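Local coordinates for protein copper-containing nitrite reductase (Hyphomicrobium denitrificans 1NES1, PDB 6TFO) that probably reduces nitrite to nitric oxide at its copper centres, drawing electrons from reduced cytochrome c and working as an assembly of identical subunits, at residues I84-A89 with G111-Y116; V224-A229 with V249-L254; G257-H262 with L280-E285. One frame throughout, in Å; residues are numbered along the deposited sequence.

Overall arrangement
Contact 1 belongs to the first cupredoxin domain, whereas contacts 2 and 3 share a second one; the centre of contact 1 lies about 60 Å from that of contact 2 and about 54 Å from that of contact 3. Contact 1 is partly buried: a turn packs on a strand through an aromatic pair and a tyrosine-aspartate bond. Contacts 2 and 3 are buried, with centres about 10 Å apart, and meet where strands 225-226 and 257-262 run side by side in one sheet. Contact 2 joins that sheet to strand 246-252 by ring packing, while contact 3 is regular strand pairing within it. Both reach the same copper ion and the second subunit.

Contact 1 of 3, residues I84-A89 with G111-Y116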
ATOM      1  N   ILE C  84      -8.379  35.162  -7.690  1.00 48.45           N
ATOM      2  CA  ILE C  84      -7.461  36.278  -8.072  1.00 52.44           C
ATOM      3  C   ILE C  84      -8.325  37.536  -8.178  1.00 59.63           C
ATOM      4  O   ILE C  84      -9.189  37.588  -9.092  1.00 65.77           O
ATOM      5  CB  ILE C  84      -6.735  35.931  -9.384  1.00 51.92           C
ATOM      6  CG1 ILE C  84      -6.328  34.455  -9.409  1.00 51.19           C
ATOM      7  CG2 ILE C  84      -5.563  36.875  -9.618  1.00 48.53           C
ATOM      8  CD1 ILE C  84      -5.215  34.129 -10.372  1.00 51.92           C
ATOM      9  N   ASP C  85      -8.174  38.470  -7.238  1.00 68.09           N
ATOM     10  CA  ASP C  85      -9.177  39.553  -7.025  1.00 70.86           C
ATOM     11  C   ASP C  85      -9.179  40.504  -8.228  1.00 75.70           C
ATOM     12  O   ASP C  85     -10.290  40.820  -8.724  1.00 70.61           O
ATOM     13  CB  ASP C  85      -8.932  40.298  -5.707  1.00 68.69           C
ATOM     14  CG  ASP C  85      -9.352  39.505  -4.473  1.00 64.76           C
ATOM     15  OD1 ASP C  85     -10.160  38.582  -4.606  1.00 58.47           O
ATOM     16  OD2 ASP C  85      -8.862  39.812  -3.392  1.00 70.56           O
ATOM     17  N   GLN C  86      -7.986  40.893  -8.698  1.00 77.71           N
ATOM     18  CA  GLN C  86      -7.761  42.018  -9.645  1.00 75.37           C
ATOM     19  C   GLN C  86      -8.256  41.614 -11.033  1.00 72.91           C
ATOM     20  O   GLN C  86      -8.375  42.496 -11.880  1.00 80.90           O
ATOM     21  CB  GLN C  86      -6.282  42.419  -9.674  1.00 75.48           C
ATOM     22  CG  GLN C  86      -5.738  42.757  -8.295  1.00 85.53           C
ATOM     23  CD  GLN C  86      -5.594  41.565  -7.371  1.00 90.67           C
ATOM     24  OE1 GLN C  86      -5.648  40.398  -7.775  1.00 84.95           O
ATOM     25  NE2 GLN C  86      -5.404  41.861  -6.096  1.00 92.34           N
ATOM     26  N   TYR C  87      -8.503  40.314 -11.243  1.00 65.90           N
ATOM     27  CA  TYR C  87      -9.007  39.715 -12.505  1.00 56.86           C
ATOM     28  C   TYR C  87     -10.437  39.201 -12.321  1.00 51.89           C
ATOM     29  O   TYR C  87     -10.969  38.576 -13.240  1.00 50.25           O
ATOM     30  CB  TYR C  87      -8.079  38.586 -12.954  1.00 56.18           C
ATOM     31  CG  TYR C  87      -6.780  39.096 -13.518  1.00 57.39           C
ATOM     32  CD1 TYR C  87      -6.733  39.626 -14.783  1.00 58.29           C
ATOM     33  CD2 TYR C  87      -5.616  39.120 -12.772  1.00 59.15           C
ATOM     34  CE1 TYR C  87      -5.559  40.117 -15.314  1.00 57.81           C
ATOM     35  CE2 TYR C  87      -4.434  39.618 -13.286  1.00 59.74           C
ATOM     36  CZ  TYR C  87      -4.401  40.119 -14.571  1.00 57.78           C
ATOM     37  OH  TYR C  87      -3.249  40.601 -15.118  1.00 65.88           O
ATOM     38  N   ALA C  88     -11.053  39.432 -11.170  1.00 47.19           N
ATOM     39  CA  ALA C  88     -12.366  38.850 -10.829  1.00 50.79           C
ATOM     40  C   ALA C  88     -12.454  37.408 -11.342  1.00 48.83           C
ATOM     41  O   ALA C  88     -13.518  37.006 -11.791  1.00 56.77           O
ATOM     42  CB  ALA C  88     -13.440  39.711 -11.426  1.00 53.68           C
ATOM     43  N   ALA C  89     -11.358  36.660 -11.264  1.00 47.60           N
ATOM     44  CA  ALA C  89     -11.223  35.260 -11.733  1.00 47.00           C
ATOM     45  C   ALA C  89     -11.263  34.324 -10.525  1.00 47.90           C
ATOM     46  O   ALA C  89     -10.548  34.605  -9.550  1.00 53.00           O
ATOM     47  CB  ALA C  89      -9.918  35.108 -12.482  1.00 46.63           C
ATOM     48  N   GLY C 111       2.199  42.965 -13.212  1.00 59.69           N
ATOM     49  CA  GLY C 111       2.390  43.084 -11.753  1.00 61.40           C
ATOM     50  C   GLY C 111       2.296  41.746 -11.050  1.00 56.55           C
ATOM     51  O   GLY C 111       2.434  40.684 -11.721  1.00 57.32           O
ATOM     52  N   GLN C 112       2.102  41.784  -9.732  1.00 54.89           N
ATOM     53  CA  GLN C 112       2.008  40.567  -8.885  1.00 55.65           C
ATOM     54  C   GLN C 112       0.639  40.547  -8.216  1.00 51.49           C
ATOM     55  O   GLN C 112       0.228  41.574  -7.705  1.00 50.72           O
ATOM     56  CB  GLN C 112       3.136  40.519  -7.860  1.00 59.01           C
ATOM     57  CG  GLN C 112       4.509  40.743  -8.471  1.00 63.81           C
ATOM     58  CD  GLN C 112       5.570  39.895  -7.817  1.00 66.00           C
ATOM     59  OE1 GLN C 112       6.647  39.721  -8.364  1.00 74.84           O
ATOM     60  NE2 GLN C 112       5.258  39.336  -6.661  1.00 60.82           N
ATOM     61  N   PHE C 113      -0.028  39.400  -8.246  1.00 51.70           N
ATOM     62  CA  PHE C 113      -1.437  39.226  -7.822  1.00 58.05           C
ATOM     63  C   PHE C 113      -1.532  37.927  -7.034  1.00 57.80           C
ATOM     64  O   PHE C 113      -1.005  36.925  -7.520  1.00 54.12           O
ATOM     65  CB  PHE C 113      -2.375  39.216  -9.038  1.00 58.87           C
ATOM     66  CG  PHE C 113      -2.179  40.389  -9.968  1.00 57.29           C
ATOM     67  CD1 PHE C 113      -2.823  41.600  -9.744  1.00 58.07           C
ATOM     68  CD2 PHE C 113      -1.323  40.292 -11.050  1.00 53.89           C
ATOM     69  CE1 PHE C 113      -2.627  42.677 -10.598  1.00 55.50           C
ATOM     70  CE2 PHE C 113      -1.134  41.370 -11.907  1.00 54.28           C
ATOM     71  CZ  PHE C 113      -1.766  42.566 -11.674  1.00 52.72           C
ATOM     72  N   ASP C 114      -2.146  37.970  -5.851  1.00 60.46           N
ATOM     73  CA  ASP C 114      -2.343  36.779  -4.994  1.00 54.51           C
ATOM     74  C   ASP C 114      -3.417  35.909  -5.622  1.00 46.68           C
ATOM     75  O   ASP C 114      -4.492  36.438  -5.944  1.00 52.14           O
ATOM     76  CB  ASP C 114      -2.716  37.154  -3.561  1.00 57.57           C
ATOM     77  CG  ASP C 114      -1.528  37.597  -2.718  1.00 57.70           C
ATOM     78  OD1 ASP C 114      -0.387  37.565  -3.229  1.00 59.86           O
ATOM     79  OD2 ASP C 114      -1.761  37.982  -1.561  1.00 58.00           O
ATOM     80  N   TYR C 115      -3.102  34.633  -5.809  1.00 45.54           N
ATOM     81  CA  TYR C 115      -4.114  33.558  -5.877  1.00 44.58           C
ATOM     82  C   TYR C 115      -4.216  32.954  -4.481  1.00 44.67           C
ATOM     83  O   TYR C 115      -3.162  32.688  -3.866  1.00 44.83           O
ATOM     84  CB  TYR C 115      -3.767  32.554  -6.972  1.00 46.84           C
ATOM     85  CG  TYR C 115      -2.580  31.649  -6.760  1.00 45.39           C
ATOM     86  CD1 TYR C 115      -2.736  30.404  -6.165  1.00 46.09           C
ATOM     87  CD2 TYR C 115      -1.344  31.972  -7.282  1.00 44.50           C
ATOM     88  CE1 TYR C 115      -1.672  29.532  -6.026  1.00 46.30           C
ATOM     89  CE2 TYR C 115      -0.265  31.117  -7.144  1.00 43.92           C
ATOM     90  CZ  TYR C 115      -0.429  29.896  -6.510  1.00 46.98           C
ATOM     91  OH  TYR C 115       0.621  29.033  -6.382  1.00 45.01           O
ATOM     92  N   TYR C 116      -5.439  32.753  -3.999  1.00 42.00           N
ATOM     93  CA  TYR C 116      -5.698  32.296  -2.617  1.00 40.94           C
ATOM     94  C   TYR C 116      -7.024  31.539  -2.543  1.00 43.99           C
ATOM     95  O   TYR C 116      -7.868  31.665  -3.438  1.00 50.06           O
ATOM     96  CB  TYR C 116      -5.692  33.505  -1.684  1.00 43.48           C
ATOM     97  CG  TYR C 116      -6.865  34.419  -1.880  1.00 43.47           C
ATOM     98  CD1 TYR C 116      -8.046  34.202  -1.195  1.00 43.37           C
ATOM     99  CD2 TYR C 116      -6.806  35.480  -2.772  1.00 46.21           C
ATOM    100  CE1 TYR C 116      -9.145  35.024  -1.381  1.00 45.99           C
ATOM    101  CE2 TYR C 116      -7.895  36.319  -2.960  1.00 48.11           C
ATOM    102  CZ  TYR C 116      -9.075  36.083  -2.271  1.00 48.21           C
ATOM    103  OH  TYR C 116     -10.156  36.892  -2.450  1.00 43.15           O
TER
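Ile84 CA comes 4.8 Å from Tyr115 CA, where the short strand 83-84 runs antiparallel to strand 111-116 in a sheet of the N-terminal cupredoxin domain. Beyond Ile84 the chain turns back on itself, and Ala88 and Ala89 together oppose Ile84 in a G1 beta bulge that closes the hairpin. This turn packs its side chains over strand 111-116. The largest share falls to Phe113. Tyr87 sends the CE2 edge of its ring onto one face of Phe113, with CE2 3.8 Å above the plane and over the ring centre. The result is an edge-to-face (T-shaped) pair with planes at 72°. Tyr87 OH is held in turn by Lys109 N. The rim of Phe113 is met from another direction by Gln86, whose CG lies 3.5 Å from Phe113 CD1, near the plane of the ring. Gln86 OE1 is buried here without a hydrogen-bond partner in the model. At the start of the turn, Ile84 CG1 rests against Tyr115 CB at 4.0 Å, and Ile84 CG2 against Phe113 CB. Tyr116 CG stands between the backbone N and the carbonyl carbon (chi1 69°), and the ring carries its OH to the turn. That ring also takes part in a cation-pi contact with Arg123, and the next residue, Cys117, is a copper ligand. The hydroxyl Tyr116 OH donates to Asp85 OD1 over 2.7 Å, arriving on the syn side of the carboxylate, 16° out of its plane.

Contact 2 of 3, residues V224-A229 with V249-L254; sequences VDFHGA and VTFKAL. With CU (copper (II) ion), chain K.
Phe251 meets Phe226 and Ala229 where strand 246-252 packs over the turn that begins at the end of strand 225-226, between the two sheets of a cupredoxin domain. Its CB points toward this turn, and CG sits between the backbone N and the carbonyl carbon (chi1 73°). From there CG comes 3.9 Å from Ala229 CB. One side of the ring presses harder on that methyl: Phe251 CD2 lies only 3.3 Å from Ala229 CB, a tight contact. CE2 also touches Ala229 CB and has Gly228 O beside it, near the ring plane. On the other side CE1 lies 3.9 Å from Phe226 CE2. At the tip, CZ stands 3.9 Å above the Phe226 plane, toward the rim. The planes differ by 23°, but the rings are slid apart and barely overlap. Val224 CG2 covers the opposite face of Phe226. An alanine in place of Phe251 would probably open a gap beside Ala229 and leave one face of Phe226 without this neighbour. The turn is type I, closed by Ala229 N donating to Phe226 O, and water 2 links Gly228 O to Lys252 O by donating to both. The same turn carries His227, whose NE2 binds copper at 2.0 Å; His262 of this chain and His419 from the second subunit complete the three histidines, as in type 2 copper centres. Water 1, also on the metal, donates to Asp225 OD2 over 2.8 Å, consistent with Asp225 orienting a copper-bound ligand, as the active-site aspartate does in related nitrite reductases.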
ATOM      1  N   VAL C 224       8.598  -0.569 -45.201  1.00 49.73           N
ATOM      2  CA  VAL C 224       7.471   0.322 -45.586  1.00 47.33           C
ATOM      3  C   VAL C 224       6.363  -0.512 -46.219  1.00 46.95           C
ATOM      4  O   VAL C 224       6.663  -1.410 -47.023  1.00 47.51           O
ATOM      5  CB  VAL C 224       7.941   1.462 -46.495  1.00 45.87           C
ATOM      6  CG1 VAL C 224       8.556   0.943 -47.775  1.00 47.29           C
ATOM      7  CG2 VAL C 224       6.817   2.432 -46.787  1.00 50.37           C
ATOM      8  N   ASP C 225       5.139  -0.242 -45.773  1.00 47.42           N
ATOM      9  CA  ASP C 225       3.849  -0.693 -46.339  1.00 45.99           C
ATOM     10  C   ASP C 225       3.200   0.584 -46.862  1.00 47.35           C
ATOM     11  O   ASP C 225       3.057   1.525 -46.055  1.00 48.56           O
ATOM     12  CB  ASP C 225       3.037  -1.420 -45.259  1.00 52.63           C
ATOM     13  CG  ASP C 225       1.555  -1.627 -45.523  1.00 55.15           C
ATOM     14  OD1 ASP C 225       1.117  -1.305 -46.630  1.00 64.33           O
ATOM     15  OD2 ASP C 225       0.846  -2.113 -44.594  1.00 62.08           O
ATOM     16  N   PHE C 226       2.943   0.650 -48.175  1.00 50.79           N
ATOM     17  CA  PHE C 226       2.120   1.704 -48.830  1.00 50.02           C
ATOM     18  C   PHE C 226       0.696   1.177 -49.036  1.00 53.34           C
ATOM     19  O   PHE C 226       0.528   0.106 -49.675  1.00 53.52           O
ATOM     20  CB  PHE C 226       2.668   2.076 -50.205  1.00 46.41           C
ATOM     21  CG  PHE C 226       4.108   2.492 -50.227  1.00 42.23           C
ATOM     22  CD1 PHE C 226       4.460   3.807 -49.995  1.00 40.71           C
ATOM     23  CD2 PHE C 226       5.096   1.571 -50.517  1.00 43.80           C
ATOM     24  CE1 PHE C 226       5.778   4.205 -50.064  1.00 41.89           C
ATOM     25  CE2 PHE C 226       6.421   1.965 -50.557  1.00 45.06           C
ATOM     26  CZ  PHE C 226       6.758   3.279 -50.333  1.00 43.49           C
ATOM     27  N   HIS C 227      -0.303   1.910 -48.542  1.00 54.51           N
ATOM     28  CA  HIS C 227      -1.730   1.526 -48.681  1.00 56.66           C
ATOM     29  C   HIS C 227      -2.133   1.596 -50.158  1.00 56.83           C
ATOM     30  O   HIS C 227      -3.188   1.014 -50.487  1.00 58.95           O
ATOM     31  CB  HIS C 227      -2.596   2.363 -47.735  1.00 59.68           C
ATOM     32  CG  HIS C 227      -2.459   1.943 -46.312  1.00 64.79           C
ATOM     33  ND1 HIS C 227      -3.340   2.361 -45.343  1.00 67.37           N
ATOM     34  CD2 HIS C 227      -1.568   1.121 -45.704  1.00 63.75           C
ATOM     35  CE1 HIS C 227      -2.982   1.841 -44.190  1.00 70.66           C
ATOM     36  NE2 HIS C 227      -1.899   1.074 -44.383  1.00 69.48           N
ATOM     37  N   GLY C 228      -1.315   2.258 -50.993  1.00 59.27           N
ATOM     38  CA  GLY C 228      -1.539   2.419 -52.448  1.00 61.57           C
ATOM     39  C   GLY C 228      -0.775   1.414 -53.300  1.00 59.45           C
ATOM     40  O   GLY C 228      -0.727   1.620 -54.513  1.00 59.53           O
ATOM     41  N   ALA C 229      -0.160   0.387 -52.703  1.00 58.47           N
ATOM     42  CA  ALA C 229       0.558  -0.698 -53.417  1.00 58.13           C
ATOM     43  C   ALA C 229      -0.206  -2.011 -53.249  1.00 60.28           C
ATOM     44  O   ALA C 229      -0.799  -2.241 -52.164  1.00 55.59           O
ATOM     45  CB  ALA C 229       1.973  -0.837 -52.913  1.00 60.20           C
ATOM     46  N   VAL C 249      12.332  -2.120 -54.061  1.00 55.47           N
ATOM     47  CA  VAL C 249      11.100  -2.799 -54.563  1.00 54.55           C
ATOM     48  C   VAL C 249      10.546  -1.952 -55.720  1.00 52.76           C
ATOM     49  O   VAL C 249      10.671  -0.718 -55.659  1.00 59.48           O
ATOM     50  CB  VAL C 249      10.086  -3.014 -53.419  1.00 52.67           C
ATOM     51  CG1 VAL C 249       9.572  -1.695 -52.851  1.00 51.51           C
ATOM     52  CG2 VAL C 249       8.934  -3.906 -53.852  1.00 51.37           C
ATOM     53  N   THR C 250       9.970  -2.572 -56.749  1.00 55.68           N
ATOM     54  CA  THR C 250       9.172  -1.865 -57.785  1.00 55.24           C
ATOM     55  C   THR C 250       7.712  -2.274 -57.612  1.00 54.16           C
ATOM     56  O   THR C 250       7.459  -3.469 -57.333  1.00 53.64           O
ATOM     57  CB  THR C 250       9.714  -2.119 -59.192  1.00 57.18           C
ATOM     58  OG1 THR C 250      10.691  -3.155 -59.131  1.00 62.57           O
ATOM     59  CG2 THR C 250      10.375  -0.890 -59.763  1.00 64.10           C
ATOM     60  N   PHE C 251       6.794  -1.321 -57.731  1.00 51.87           N
ATOM     61  CA  PHE C 251       5.333  -1.607 -57.692  1.00 57.59           C
ATOM     62  C   PHE C 251       4.596  -0.596 -58.582  1.00 57.68           C
ATOM     63  O   PHE C 251       5.077   0.551 -58.741  1.00 56.76           O
ATOM     64  CB  PHE C 251       4.845  -1.636 -56.236  1.00 55.73           C
ATOM     65  CG  PHE C 251       4.770  -0.287 -55.565  1.00 54.61           C
ATOM     66  CD1 PHE C 251       5.897   0.302 -55.011  1.00 57.62           C
ATOM     67  CD2 PHE C 251       3.576   0.413 -55.511  1.00 54.64           C
ATOM     68  CE1 PHE C 251       5.830   1.546 -54.400  1.00 55.98           C
ATOM     69  CE2 PHE C 251       3.511   1.662 -54.914  1.00 53.22           C
ATOM     70  CZ  PHE C 251       4.635   2.222 -54.342  1.00 57.04           C
ATOM     71  N   LYS C 252       3.478  -1.022 -59.173  1.00 61.40           N
ATOM     72  CA  LYS C 252       2.626  -0.175 -60.050  1.00 64.70           C
ATOM     73  C   LYS C 252       1.568   0.494 -59.173  1.00 58.57           C
ATOM     74  O   LYS C 252       0.937  -0.212 -58.389  1.00 53.36           O
ATOM     75  CB  LYS C 252       2.006  -0.988 -61.199  1.00 73.65           C
ATOM     76  CG  LYS C 252       2.553  -0.680 -62.592  1.00 78.84           C
ATOM     77  CD  LYS C 252       2.890  -1.912 -63.430  1.00 84.07           C
ATOM     78  CE  LYS C 252       1.685  -2.726 -63.862  1.00 90.21           C
ATOM     79  NZ  LYS C 252       1.273  -2.425 -65.260  1.00 96.03           N
ATOM     80  N   ALA C 253       1.441   1.813 -59.288  1.00 56.94           N
ATOM     81  CA  ALA C 253       0.362   2.613 -58.675  1.00 59.28           C
ATOM     82  C   ALA C 253      -0.933   2.373 -59.466  1.00 61.62           C
ATOM     83  O   ALA C 253      -1.217   3.145 -60.381  1.00 67.98           O
ATOM     84  CB  ALA C 253       0.763   4.072 -58.634  1.00 55.59           C
ATOM     85  N   LEU C 254      -1.673   1.317 -59.122  1.00 60.98           N
ATOM     86  CA  LEU C 254      -2.864   0.847 -59.874  1.00 60.27           C
ATOM     87  C   LEU C 254      -4.090   1.697 -59.550  1.00 61.83           C
ATOM     88  O   LEU C 254      -5.028   1.665 -60.347  1.00 68.11           O
ATOM     89  CB  LEU C 254      -3.164  -0.611 -59.516  1.00 63.98           C
ATOM     90  CG  LEU C 254      -2.096  -1.626 -59.907  1.00 65.90           C
ATOM     91  CD1 LEU C 254      -2.488  -3.032 -59.469  1.00 64.67           C
ATOM     92  CD2 LEU C 254      -1.820  -1.587 -61.408  1.00 69.19           C
TER
HETATM   93 CU    CU K 502      -1.282  -0.131 -42.859  0.70 53.22          CU
HETATM   94  O   HOH W   1      -1.245  -2.204 -42.740  1.00 56.67           O
HETATM   95  O   HOH W   2      -1.443  -0.566 -56.386  1.00 43.76           O

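Contact 3 of 3, residues G257-H262 with L280-E285. With CU (copper (II) ion), chain K.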
ATOM      1  N   GLY C 257      -5.900   7.710 -55.224  1.00 51.27           N
ATOM      2  CA  GLY C 257      -6.196   7.801 -53.788  1.00 54.83           C
ATOM      3  C   GLY C 257      -5.122   8.554 -53.030  1.00 52.55           C
ATOM      4  O   GLY C 257      -4.036   8.804 -53.596  1.00 49.57           O
ATOM      5  N   ILE C 258      -5.454   8.944 -51.801  1.00 53.55           N
ATOM      6  CA  ILE C 258      -4.520   9.565 -50.821  1.00 50.60           C
ATOM      7  C   ILE C 258      -4.254   8.494 -49.749  1.00 48.69           C
ATOM      8  O   ILE C 258      -5.163   8.123 -48.996  1.00 44.05           O
ATOM      9  CB  ILE C 258      -5.066  10.919 -50.315  1.00 47.46           C
ATOM     10  CG1 ILE C 258      -4.099  11.572 -49.327  1.00 48.98           C
ATOM     11  CG2 ILE C 258      -6.483  10.809 -49.757  1.00 44.96           C
ATOM     12  CD1 ILE C 258      -2.759  11.896 -49.921  1.00 48.32           C
ATOM     13  N   PHE C 259      -3.062   7.912 -49.783  1.00 46.59           N
ATOM     14  CA  PHE C 259      -2.730   6.661 -49.058  1.00 51.56           C
ATOM     15  C   PHE C 259      -1.755   6.972 -47.919  1.00 50.62           C
ATOM     16  O   PHE C 259      -0.759   7.686 -48.159  1.00 53.62           O
ATOM     17  CB  PHE C 259      -2.153   5.640 -50.041  1.00 54.58           C
ATOM     18  CG  PHE C 259      -3.136   5.211 -51.097  1.00 52.82           C
ATOM     19  CD1 PHE C 259      -4.180   4.355 -50.783  1.00 47.94           C
ATOM     20  CD2 PHE C 259      -3.031   5.681 -52.396  1.00 53.95           C
ATOM     21  CE1 PHE C 259      -5.091   3.962 -51.751  1.00 52.58           C
ATOM     22  CE2 PHE C 259      -3.942   5.291 -53.364  1.00 52.53           C
ATOM     23  CZ  PHE C 259      -4.976   4.438 -53.039  1.00 53.48           C
ATOM     24  N   VAL C 260      -2.016   6.478 -46.708  1.00 48.55           N
ATOM     25  CA  VAL C 260      -0.956   6.521 -45.660  1.00 47.12           C
ATOM     26  C   VAL C 260       0.000   5.375 -45.995  1.00 44.56           C
ATOM     27  O   VAL C 260      -0.475   4.324 -46.480  1.00 42.25           O
ATOM     28  CB  VAL C 260      -1.447   6.524 -44.196  1.00 53.52           C
ATOM     29  CG1 VAL C 260      -2.959   6.606 -44.039  1.00 51.09           C
ATOM     30  CG2 VAL C 260      -0.843   5.394 -43.371  1.00 52.26           C
ATOM     31  N   TYR C 261       1.297   5.654 -45.913  1.00 41.08           N
ATOM     32  CA  TYR C 261       2.362   4.625 -45.836  1.00 43.98           C
ATOM     33  C   TYR C 261       2.957   4.698 -44.420  1.00 47.45           C
ATOM     34  O   TYR C 261       2.858   5.779 -43.754  1.00 43.10           O
ATOM     35  CB  TYR C 261       3.394   4.809 -46.949  1.00 43.25           C
ATOM     36  CG  TYR C 261       4.315   5.998 -46.816  1.00 44.49           C
ATOM     37  CD1 TYR C 261       3.965   7.238 -47.327  1.00 40.56           C
ATOM     38  CD2 TYR C 261       5.558   5.881 -46.200  1.00 45.47           C
ATOM     39  CE1 TYR C 261       4.814   8.328 -47.219  1.00 42.65           C
ATOM     40  CE2 TYR C 261       6.418   6.965 -46.091  1.00 42.08           C
ATOM     41  CZ  TYR C 261       6.048   8.194 -46.613  1.00 42.98           C
ATOM     42  OH  TYR C 261       6.874   9.285 -46.521  1.00 45.69           O
ATOM     43  N   HIS C 262       3.485   3.570 -43.943  1.00 45.48           N
ATOM     44  CA  HIS C 262       4.061   3.411 -42.576  1.00 45.93           C
ATOM     45  C   HIS C 262       5.084   2.277 -42.599  1.00 43.67           C
ATOM     46  O   HIS C 262       4.984   1.395 -43.477  1.00 40.82           O
ATOM     47  CB  HIS C 262       2.970   3.191 -41.512  1.00 42.17           C
ATOM     48  CG  HIS C 262       2.069   2.020 -41.737  1.00 47.34           C
ATOM     49  ND1 HIS C 262       2.470   0.709 -41.505  1.00 48.17           N
ATOM     50  CD2 HIS C 262       0.775   1.954 -42.142  1.00 52.45           C
ATOM     51  CE1 HIS C 262       1.478  -0.119 -41.784  1.00 48.76           C
ATOM     52  NE2 HIS C 262       0.415   0.629 -42.188  1.00 52.88           N
ATOM     53  N   LEU C 280       1.139   9.014 -49.470  1.00 48.23           N
ATOM     54  CA  LEU C 280       1.325   8.786 -50.931  1.00 50.03           C
ATOM     55  C   LEU C 280       0.040   9.221 -51.642  1.00 47.25           C
ATOM     56  O   LEU C 280      -1.003   8.555 -51.410  1.00 44.02           O
ATOM     57  CB  LEU C 280       1.593   7.292 -51.187  1.00 47.62           C
ATOM     58  CG  LEU C 280       1.635   6.856 -52.649  1.00 48.95           C
ATOM     59  CD1 LEU C 280       2.798   7.545 -53.369  1.00 53.44           C
ATOM     60  CD2 LEU C 280       1.720   5.344 -52.760  1.00 45.46           C
ATOM     61  N   LEU C 281       0.107  10.298 -52.429  1.00 46.81           N
ATOM     62  CA  LEU C 281      -0.960  10.702 -53.397  1.00 50.70           C
ATOM     63  C   LEU C 281      -0.683  10.016 -54.730  1.00 48.48           C
ATOM     64  O   LEU C 281       0.389  10.297 -55.332  1.00 41.42           O
ATOM     65  CB  LEU C 281      -0.980  12.227 -53.577  1.00 49.22           C
ATOM     66  CG  LEU C 281      -2.053  12.779 -54.513  1.00 46.80           C
ATOM     67  CD1 LEU C 281      -3.447  12.437 -54.031  1.00 46.97           C
ATOM     68  CD2 LEU C 281      -1.909  14.287 -54.654  1.00 46.12           C
ATOM     69  N   VAL C 282      -1.576   9.113 -55.135  1.00 47.15           N
ATOM     70  CA  VAL C 282      -1.643   8.588 -56.528  1.00 49.11           C
ATOM     71  C   VAL C 282      -2.699   9.428 -57.258  1.00 48.04           C
ATOM     72  O   VAL C 282      -3.895   9.204 -57.039  1.00 44.53           O
ATOM     73  CB  VAL C 282      -1.941   7.081 -56.543  1.00 47.00           C
ATOM     74  CG1 VAL C 282      -1.930   6.518 -57.948  1.00 47.47           C
ATOM     75  CG2 VAL C 282      -0.949   6.330 -55.676  1.00 51.03           C
ATOM     76  N   GLU C 283      -2.260  10.433 -58.020  1.00 48.72           N
ATOM     77  CA  GLU C 283      -3.164  11.363 -58.745  1.00 50.55           C
ATOM     78  C   GLU C 283      -3.981  10.594 -59.782  1.00 50.55           C
ATOM     79  O   GLU C 283      -3.469   9.727 -60.487  1.00 52.52           O
ATOM     80  CB  GLU C 283      -2.370  12.469 -59.429  1.00 51.16           C
ATOM     81  CG  GLU C 283      -1.952  13.596 -58.500  1.00 51.29           C
ATOM     82  CD  GLU C 283      -1.407  14.790 -59.264  1.00 52.11           C
ATOM     83  OE1 GLU C 283      -1.766  14.918 -60.439  1.00 60.20           O
ATOM     84  OE2 GLU C 283      -0.640  15.587 -58.694  1.00 51.93           O
ATOM     85  N   PRO C 284      -5.285  10.892 -59.935  1.00 55.37           N
ATOM     86  CA  PRO C 284      -6.063  10.328 -61.040  1.00 60.49           C
ATOM     87  C   PRO C 284      -5.565  10.963 -62.351  1.00 62.80           C
ATOM     88  O   PRO C 284      -4.856  11.955 -62.271  1.00 61.42           O
ATOM     89  CB  PRO C 284      -7.509  10.720 -60.681  1.00 61.45           C
ATOM     90  CG  PRO C 284      -7.370  11.998 -59.866  1.00 55.34           C
ATOM     91  CD  PRO C 284      -6.056  11.854 -59.129  1.00 57.05           C
ATOM     92  N   GLU C 285      -5.929  10.414 -63.514  1.00 69.52           N
ATOM     93  CA  GLU C 285      -5.413  10.868 -64.840  1.00 64.01           C
ATOM     94  C   GLU C 285      -5.550  12.389 -64.982  1.00 60.99           C
ATOM     95  O   GLU C 285      -4.545  13.041 -65.369  1.00 56.69           O
ATOM     96  CB  GLU C 285      -6.127  10.141 -65.976  1.00 70.74           C
ATOM     97  CG  GLU C 285      -5.715   8.691 -66.108  1.00 77.96           C
ATOM     98  CD  GLU C 285      -5.779   8.159 -67.527  1.00 88.67           C
ATOM     99  OE1 GLU C 285      -5.021   7.218 -67.820  1.00 92.56           O
ATOM    100  OE2 GLU C 285      -6.565   8.710 -68.335  1.00 91.36           O
TER
HETATM  101 CU    CU K 502      -1.282  -0.131 -42.859  0.70 53.22          CU
HETATM  102  O   HOH W   1      -1.245  -2.204 -42.740  1.00 56.67           O
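Phe259 CG, anti to its carbonyl carbon (chi1 -64°), and Val282 CG2, likewise anti to its own, are set on the same face of the sheet, and CE2 of the Phe259 ring lies 3.9 Å from Val282 CG2. Gly257 belongs to the same face, and its lack of a side chain matters: a CB there would collide with Phe259 CZ. On the other face Ile258 turns its CD1 to within 4.1 Å of Leu281 CB. The backbones of strands 257-262 and 277-283 pair in regular antiparallel fashion in a cupredoxin sheet. Phe259 and Leu280 form a hydrogen-bonded pair, with Phe259 N to Leu280 O and Leu280 N to Phe259 O both 2.7 Å. Gly257 and Val282 form the next such pair, and Val282 N reaches Gly257 O over 2.9 Å, with the donor nearly in line with the carbonyl (C=O...N 173°). Ile258 and Leu281 are the non-hydrogen-bonded pair between them. Ile258 O and Val260 N are bonded by the side-chain amide of Gln392 of the second subunit. The strand paired here runs on to His262, whose NE2 binds copper at 2.0 Å. Its sequence neighbour Cys263 binds a different copper, and the two residues bridge the metal sites, consistent with the His-Cys route by which electrons pass from type 1 to type 2 copper in related nitrite reductases.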